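Local coordinates for protein erythrocyte binding antigen 140 (Plasmodium falciparum, PDB 4GF2) that probably binds a receptor on the host erythrocyte surface during parasite invasion, through a region that holds two Duffy-binding-like domains, at residues K249-F252 and L253-L256; N260-D264 and L265-F269. The protein carries 3 engineered substitutions. One frame throughout, in Å; residues are numbered along the deposited sequence.

Contact 1 of 2, residues K249-F252 and L253-L256; sequences KNNF and LNDL
N251 and D255 meet one turn apart, where the chain winds into helix 252-259. Two backbone hydrogen bonds set the turn: D255 N gives its hydrogen to N251 O at 2.6 Å, and L256 N to F252 O at 3.0 Å. N251 occupies the N-cap position, but its side chain makes no capping bond. The backbone N-H groups of L253 and N254 are instead taken by the two carboxylate oxygens of D248, just upstream.

Among the polar side chains, D255 leans back over the start of the helix. Its CG stands anti to its own carbonyl carbon (chi1 -65°), which swings OD2 to 3.4 Å from N251 CB. The same oxygen comes within 3.0 Å of N251 O and 3.3 Å of N250 O, and these acceptor pairs make no bond. N254 brings its CB to 4.0 Å from N251 CB, alongside the same exposed residue.

The apolar contacts lie on the inner face. F252 CD2 touches L253 CD2 at 4.1 Å as the two side chains slant across each other. The F252 ring also stacks on Y240, whose hydroxyl is hydrogen-bonded to K249 O. Both F252 and L253 press on I180, and L256 reaches I180 and N184, so the first turn is seated against helices 175-202 and 213-242.

With D248 and D255 both near the helix start, negative charge would suit the helix dipole there, while the carbonyl oxygens beside D255 OD2 would tend to raise the proton affinity of that carboxylate.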
ATOM      1  N   LYS A 249      24.526  16.021 -24.488  1.00 81.57           N
ATOM      2  CA  LYS A 249      25.061  16.217 -25.829  1.00 81.49           C
ATOM      3  C   LYS A 249      24.009  15.915 -26.899  1.00 78.66           C
ATOM      4  O   LYS A 249      23.466  14.810 -26.957  1.00 77.32           O
ATOM      5  CB  LYS A 249      26.301  15.337 -26.034  1.00 80.23           C
ATOM      6  CG  LYS A 249      26.986  15.505 -27.379  1.00 83.13           C
ATOM      7  CD  LYS A 249      27.691  16.848 -27.478  1.00 91.57           C
ATOM      8  CE  LYS A 249      28.466  16.981 -28.779  1.00 95.66           C
ATOM      9  NZ  LYS A 249      29.203  18.274 -28.857  1.00102.62           N
ATOM     10  N   ASN A 250      23.715  16.917 -27.726  1.00 79.17           N
ATOM     11  CA  ASN A 250      22.822  16.753 -28.872  1.00 78.55           C
ATOM     12  C   ASN A 250      21.391  16.383 -28.497  1.00 79.55           C
ATOM     13  O   ASN A 250      20.690  15.733 -29.270  1.00 79.30           O
ATOM     14  CB  ASN A 250      23.388  15.705 -29.831  1.00 76.02           C
ATOM     15  CG  ASN A 250      24.744  16.091 -30.374  1.00 81.05           C
ATOM     16  OD1 ASN A 250      25.347  17.067 -29.930  1.00 86.68           O
ATOM     17  ND2 ASN A 250      25.235  15.325 -31.342  1.00 79.96           N
ATOM     18  N   ASN A 251      20.960  16.797 -27.312  1.00 83.04           N
ATOM     19  CA  ASN A 251      19.583  16.580 -26.880  1.00 85.87           C
ATOM     20  C   ASN A 251      19.170  15.117 -26.934  1.00 83.59           C
ATOM     21  O   ASN A 251      17.980  14.803 -26.982  1.00 84.74           O
ATOM     22  CB  ASN A 251      18.625  17.403 -27.742  1.00 89.41           C
ATOM     23  CG  ASN A 251      18.980  18.871 -27.762  1.00 95.06           C
ATOM     24  OD1 ASN A 251      18.641  19.617 -26.844  1.00 99.10           O
ATOM     25  ND2 ASN A 251      19.670  19.297 -28.814  1.00 95.20           N
ATOM     26  N   PHE A 252      20.151  14.222 -26.924  1.00 79.42           N
ATOM     27  CA  PHE A 252      19.868  12.796 -26.978  1.00 72.34           C
ATOM     28  C   PHE A 252      18.783  12.428 -25.974  1.00 71.19           C
ATOM     29  O   PHE A 252      17.739  11.890 -26.346  1.00 69.96           O
ATOM     30  CB  PHE A 252      21.138  11.988 -26.708  1.00 66.44           C
ATOM     31  CG  PHE A 252      20.942  10.502 -26.799  1.00 60.75           C
ATOM     32  CD1 PHE A 252      20.679   9.899 -28.016  1.00 60.28           C
ATOM     33  CD2 PHE A 252      21.023   9.708 -25.667  1.00 57.73           C
ATOM     34  CE1 PHE A 252      20.500   8.530 -28.102  1.00 57.69           C
ATOM     35  CE2 PHE A 252      20.848   8.342 -25.749  1.00 54.90           C
ATOM     36  CZ  PHE A 252      20.584   7.752 -26.968  1.00 55.43           C
ATOM     37  N   LEU A 253      19.024  12.727 -24.702  1.00 71.62           N
ATOM     38  CA  LEU A 253      18.068  12.380 -23.652  1.00 71.26           C
ATOM     39  C   LEU A 253      16.760  13.133 -23.852  1.00 74.62           C
ATOM     40  O   LEU A 253      15.678  12.553 -23.754  1.00 70.99           O
ATOM     41  CB  LEU A 253      18.646  12.688 -22.268  1.00 71.33           C
ATOM     42  CG  LEU A 253      19.926  11.928 -21.915  1.00 66.79           C
ATOM     43  CD1 LEU A 253      20.486  12.406 -20.586  1.00 67.06           C
ATOM     44  CD2 LEU A 253      19.669  10.429 -21.888  1.00 63.10           C
ATOM     45  N   ASN A 254      16.868  14.427 -24.139  1.00 82.55           N
ATOM     46  CA  ASN A 254      15.698  15.266 -24.362  1.00 89.58           C
ATOM     47  C   ASN A 254      14.834  14.737 -25.504  1.00 89.18           C
ATOM     48  O   ASN A 254      13.662  14.407 -25.306  1.00 86.03           O
ATOM     49  CB  ASN A 254      16.125  16.704 -24.657  1.00 97.34           C
ATOM     50  CG  ASN A 254      14.953  17.598 -25.011  1.00103.16           C
ATOM     51  OD1 ASN A 254      14.777  17.981 -26.168  1.00106.74           O
ATOM     52  ND2 ASN A 254      14.140  17.930 -24.014  1.00104.49           N
ATOM     53  N   ASP A 255      15.419  14.662 -26.696  1.00 93.12           N
ATOM     54  CA  ASP A 255      14.736  14.099 -27.858  1.00 95.22           C
ATOM     55  C   ASP A 255      14.032  12.798 -27.489  1.00 90.73           C
ATOM     56  O   ASP A 255      12.854  12.614 -27.794  1.00 93.00           O
ATOM     57  CB  ASP A 255      15.730  13.837 -28.992  1.00 98.15           C
ATOM     58  CG  ASP A 255      16.339  15.111 -29.541  1.00105.79           C
ATOM     59  OD1 ASP A 255      15.647  16.150 -29.542  1.00111.07           O
ATOM     60  OD2 ASP A 255      17.508  15.071 -29.979  1.00106.61           O
ATOM     61  N   LEU A 256      14.759  11.902 -26.830  1.00 84.55           N
ATOM     62  CA  LEU A 256      14.211  10.609 -26.440  1.00 79.48           C
ATOM     63  C   LEU A 256      12.946  10.762 -25.604  1.00 81.64           C
ATOM     64  O   LEU A 256      12.000   9.988 -25.748  1.00 78.77           O
ATOM     65  CB  LEU A 256      15.257   9.801 -25.670  1.00 74.45           C
ATOM     66  CG  LEU A 256      14.740   8.551 -24.957  1.00 70.76           C
ATOM     67  CD1 LEU A 256      15.662   7.375 -25.202  1.00 67.05           C
ATOM     68  CD2 LEU A 256      14.604   8.820 -23.467  1.00 71.76           C
TER

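Contact 2 of 2, residues N260-D264 and L265-F269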
ATOM      1  N   ASN A 260       8.683   9.967 -26.853  1.00 98.55           N
ATOM      2  CA  ASN A 260       7.663   9.238 -26.110  1.00100.16           C
ATOM      3  C   ASN A 260       6.597  10.173 -25.546  1.00104.27           C
ATOM      4  O   ASN A 260       5.799   9.778 -24.697  1.00106.68           O
ATOM      5  CB  ASN A 260       8.310   8.440 -24.977  1.00 99.43           C
ATOM      6  CG  ASN A 260       9.444   7.552 -25.461  1.00 99.70           C
ATOM      7  OD1 ASN A 260      10.558   7.606 -24.939  1.00 98.72           O
ATOM      8  ND2 ASN A 260       9.166   6.732 -26.470  1.00101.34           N
ATOM      9  N   ASN A 261       6.591  11.413 -26.028  1.00105.42           N
ATOM     10  CA  ASN A 261       5.606  12.403 -25.608  1.00106.26           C
ATOM     11  C   ASN A 261       5.651  12.665 -24.107  1.00101.17           C
ATOM     12  O   ASN A 261       4.614  12.710 -23.445  1.00101.08           O
ATOM     13  CB  ASN A 261       4.202  11.953 -26.014  1.00109.37           C
ATOM     14  CG  ASN A 261       4.131  11.509 -27.462  1.00112.73           C
ATOM     15  OD1 ASN A 261       4.873  12.001 -28.311  1.00114.88           O
ATOM     16  ND2 ASN A 261       3.240  10.567 -27.748  1.00113.18           N
ATOM     17  N   LYS A 262       6.859  12.836 -23.577  1.00 97.45           N
ATOM     18  CA  LYS A 262       7.047  13.141 -22.162  1.00 95.56           C
ATOM     19  C   LYS A 262       8.078  14.256 -21.998  1.00 96.49           C
ATOM     20  O   LYS A 262       8.826  14.562 -22.927  1.00 97.20           O
ATOM     21  CB  LYS A 262       7.482  11.889 -21.394  1.00 92.82           C
ATOM     22  CG  LYS A 262       6.510  10.722 -21.505  1.00 92.11           C
ATOM     23  CD  LYS A 262       5.143  11.063 -20.931  1.00 95.14           C
ATOM     24  CE  LYS A 262       4.114   9.994 -21.265  1.00 94.62           C
ATOM     25  NZ  LYS A 262       2.729  10.433 -20.932  1.00 96.68           N
ATOM     26  N   ASN A 263       8.112  14.857 -20.813  1.00 96.86           N
ATOM     27  CA  ASN A 263       8.957  16.022 -20.564  1.00 98.53           C
ATOM     28  C   ASN A 263      10.316  15.674 -19.958  1.00 94.25           C
ATOM     29  O   ASN A 263      11.315  16.335 -20.241  1.00 91.81           O
ATOM     30  CB  ASN A 263       8.226  17.001 -19.643  1.00102.74           C
ATOM     31  CG  ASN A 263       6.871  17.407 -20.184  1.00104.41           C
ATOM     32  OD1 ASN A 263       6.679  17.506 -21.397  1.00103.96           O
ATOM     33  ND2 ASN A 263       5.921  17.642 -19.288  1.00105.97           N
ATOM     34  N   ASP A 264      10.344  14.637 -19.125  1.00 93.97           N
ATOM     35  CA  ASP A 264      11.560  14.238 -18.421  1.00 94.89           C
ATOM     36  C   ASP A 264      11.293  12.993 -17.581  1.00 93.04           C
ATOM     37  O   ASP A 264      10.166  12.501 -17.540  1.00 94.09           O
ATOM     38  CB  ASP A 264      12.052  15.377 -17.530  1.00 98.36           C
ATOM     39  CG  ASP A 264      10.949  15.958 -16.669  1.00 99.80           C
ATOM     40  OD1 ASP A 264      10.040  15.198 -16.272  1.00 95.94           O
ATOM     41  OD2 ASP A 264      10.989  17.177 -16.391  1.00104.99           O
ATOM     42  N   LEU A 265      12.327  12.490 -16.912  1.00 90.97           N
ATOM     43  CA  LEU A 265      12.198  11.290 -16.090  1.00 89.43           C
ATOM     44  C   LEU A 265      10.895  11.293 -15.305  1.00 92.95           C
ATOM     45  O   LEU A 265      10.074  10.388 -15.443  1.00 91.48           O
ATOM     46  CB  LEU A 265      13.372  11.163 -15.118  1.00 90.68           C
ATOM     47  CG  LEU A 265      14.751  10.930 -15.734  1.00 92.66           C
ATOM     48  CD1 LEU A 265      15.621  12.167 -15.598  1.00 97.73           C
ATOM     49  CD2 LEU A 265      15.426   9.727 -15.089  1.00 91.61           C
ATOM     50  N   ASP A 266      10.713  12.316 -14.479  1.00 98.79           N
ATOM     51  CA  ASP A 266       9.528  12.416 -13.637  1.00101.80           C
ATOM     52  C   ASP A 266       8.258  12.203 -14.457  1.00 92.65           C
ATOM     53  O   ASP A 266       7.486  11.282 -14.190  1.00 86.81           O
ATOM     54  CB  ASP A 266       9.490  13.777 -12.936  1.00116.53           C
ATOM     55  CG  ASP A 266       8.356  13.887 -11.932  1.00125.49           C
ATOM     56  OD1 ASP A 266       7.846  12.835 -11.489  1.00124.89           O
ATOM     57  OD2 ASP A 266       7.980  15.027 -11.581  1.00132.50           O
ATOM     58  N   ASP A 267       8.055  13.047 -15.463  1.00 92.37           N
ATOM     59  CA  ASP A 267       6.863  12.970 -16.301  1.00 92.18           C
ATOM     60  C   ASP A 267       6.814  11.651 -17.066  1.00 87.83           C
ATOM     61  O   ASP A 267       5.747  11.205 -17.488  1.00 87.46           O
ATOM     62  CB  ASP A 267       6.830  14.143 -17.283  1.00 97.03           C
ATOM     63  CG  ASP A 267       5.576  14.156 -18.135  1.00 98.69           C
ATOM     64  OD1 ASP A 267       4.503  13.764 -17.626  1.00 96.83           O
ATOM     65  OD2 ASP A 267       5.664  14.561 -19.313  1.00102.06           O
ATOM     66  N   PHE A 268       7.977  11.033 -17.237  1.00 84.78           N
ATOM     67  CA  PHE A 268       8.081   9.767 -17.950  1.00 79.70           C
ATOM     68  C   PHE A 268       7.445   8.644 -17.135  1.00 78.99           C
ATOM     69  O   PHE A 268       6.882   7.702 -17.693  1.00 75.84           O
ATOM     70  CB  PHE A 268       9.551   9.450 -18.231  1.00 75.24           C
ATOM     71  CG  PHE A 268       9.764   8.436 -19.317  1.00 70.53           C
ATOM     72  CD1 PHE A 268       9.731   8.812 -20.650  1.00 71.59           C
ATOM     73  CD2 PHE A 268      10.016   7.112 -19.007  1.00 66.21           C
ATOM     74  CE1 PHE A 268       9.934   7.881 -21.652  1.00 70.26           C
ATOM     75  CE2 PHE A 268      10.223   6.179 -20.004  1.00 64.74           C
ATOM     76  CZ  PHE A 268      10.182   6.564 -21.329  1.00 67.03           C
ATOM     77  N   PHE A 269       7.529   8.755 -15.813  1.00 82.37           N
ATOM     78  CA  PHE A 269       7.013   7.714 -14.929  1.00 82.41           C
ATOM     79  C   PHE A 269       5.807   8.157 -14.100  1.00 88.63           C
ATOM     80  O   PHE A 269       5.275   7.369 -13.317  1.00 88.54           O
ATOM     81  CB  PHE A 269       8.121   7.217 -14.002  1.00 77.82           C
ATOM     82  CG  PHE A 269       9.284   6.616 -14.726  1.00 71.70           C
ATOM     83  CD1 PHE A 269       9.180   5.367 -15.312  1.00 68.44           C
ATOM     84  CD2 PHE A 269      10.482   7.297 -14.822  1.00 69.85           C
ATOM     85  CE1 PHE A 269      10.251   4.813 -15.982  1.00 66.36           C
ATOM     86  CE2 PHE A 269      11.553   6.748 -15.489  1.00 68.28           C
ATOM     87  CZ  PHE A 269      11.440   5.505 -16.068  1.00 66.35           C
TER
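D264 sets its CG between its backbone N and carbonyl carbon (chi1 49°), whereas D267 holds CG anti to its backbone N (chi1 -177°), and these turns send the two carboxylates in opposite directions along the chain. D264, the N-cap of helix 265-269, reaches forward: OD1 accepts from D267 N at 3.0 Å, an almost straight bond of 173°. D267 reaches back, its OD2 taking N263 N at 2.9 Å with the anti lone pair. Because that N-H lies one residue ahead of the cap, the exchange resembles a capping box without meeting its definition. The backbone closes the turn through F268 N to D264 O at 2.7 Å.

K262 bends at chi2 and runs at about a right angle to both D267 and F268. Its CG lies 3.8 Å from F268 CD1, and its CD 3.5 Å from D267 O, before NZ goes on to a salt bridge with E272. One atom further round the ring, N260 CB comes to 3.7 Å from F268 CE1. F268 then meets F187 on helix 175-202, while L265 and F269 rest on M233 of helix 213-242.

Three aspartates fall within four residues here. The N-H groups held by D264 and D267, the helix dipole and the salt bridge from D266 to K270 would offset their mutual repulsion and probably keep all three charged.

Overall arrangement
The two contacts follow in series along the chain, their centres 13 Å apart: contact 1 starts helix 252-259, and contact 2 takes the chain from the end of that helix into helix 265-269. At the join, N261, with positive phi, is the C-prime residue of a Schellman motif that finishes the first helix. Helices 175-202 and 213-242 back both contacts, and N184 is touched from each. Contact 1 lies about 35 Å from the centre of the chain and contact 2 about 24 Å, on the same side. Together they seat two short helices against the long helices 175-202 and 213-242 in the chain's N-terminal half.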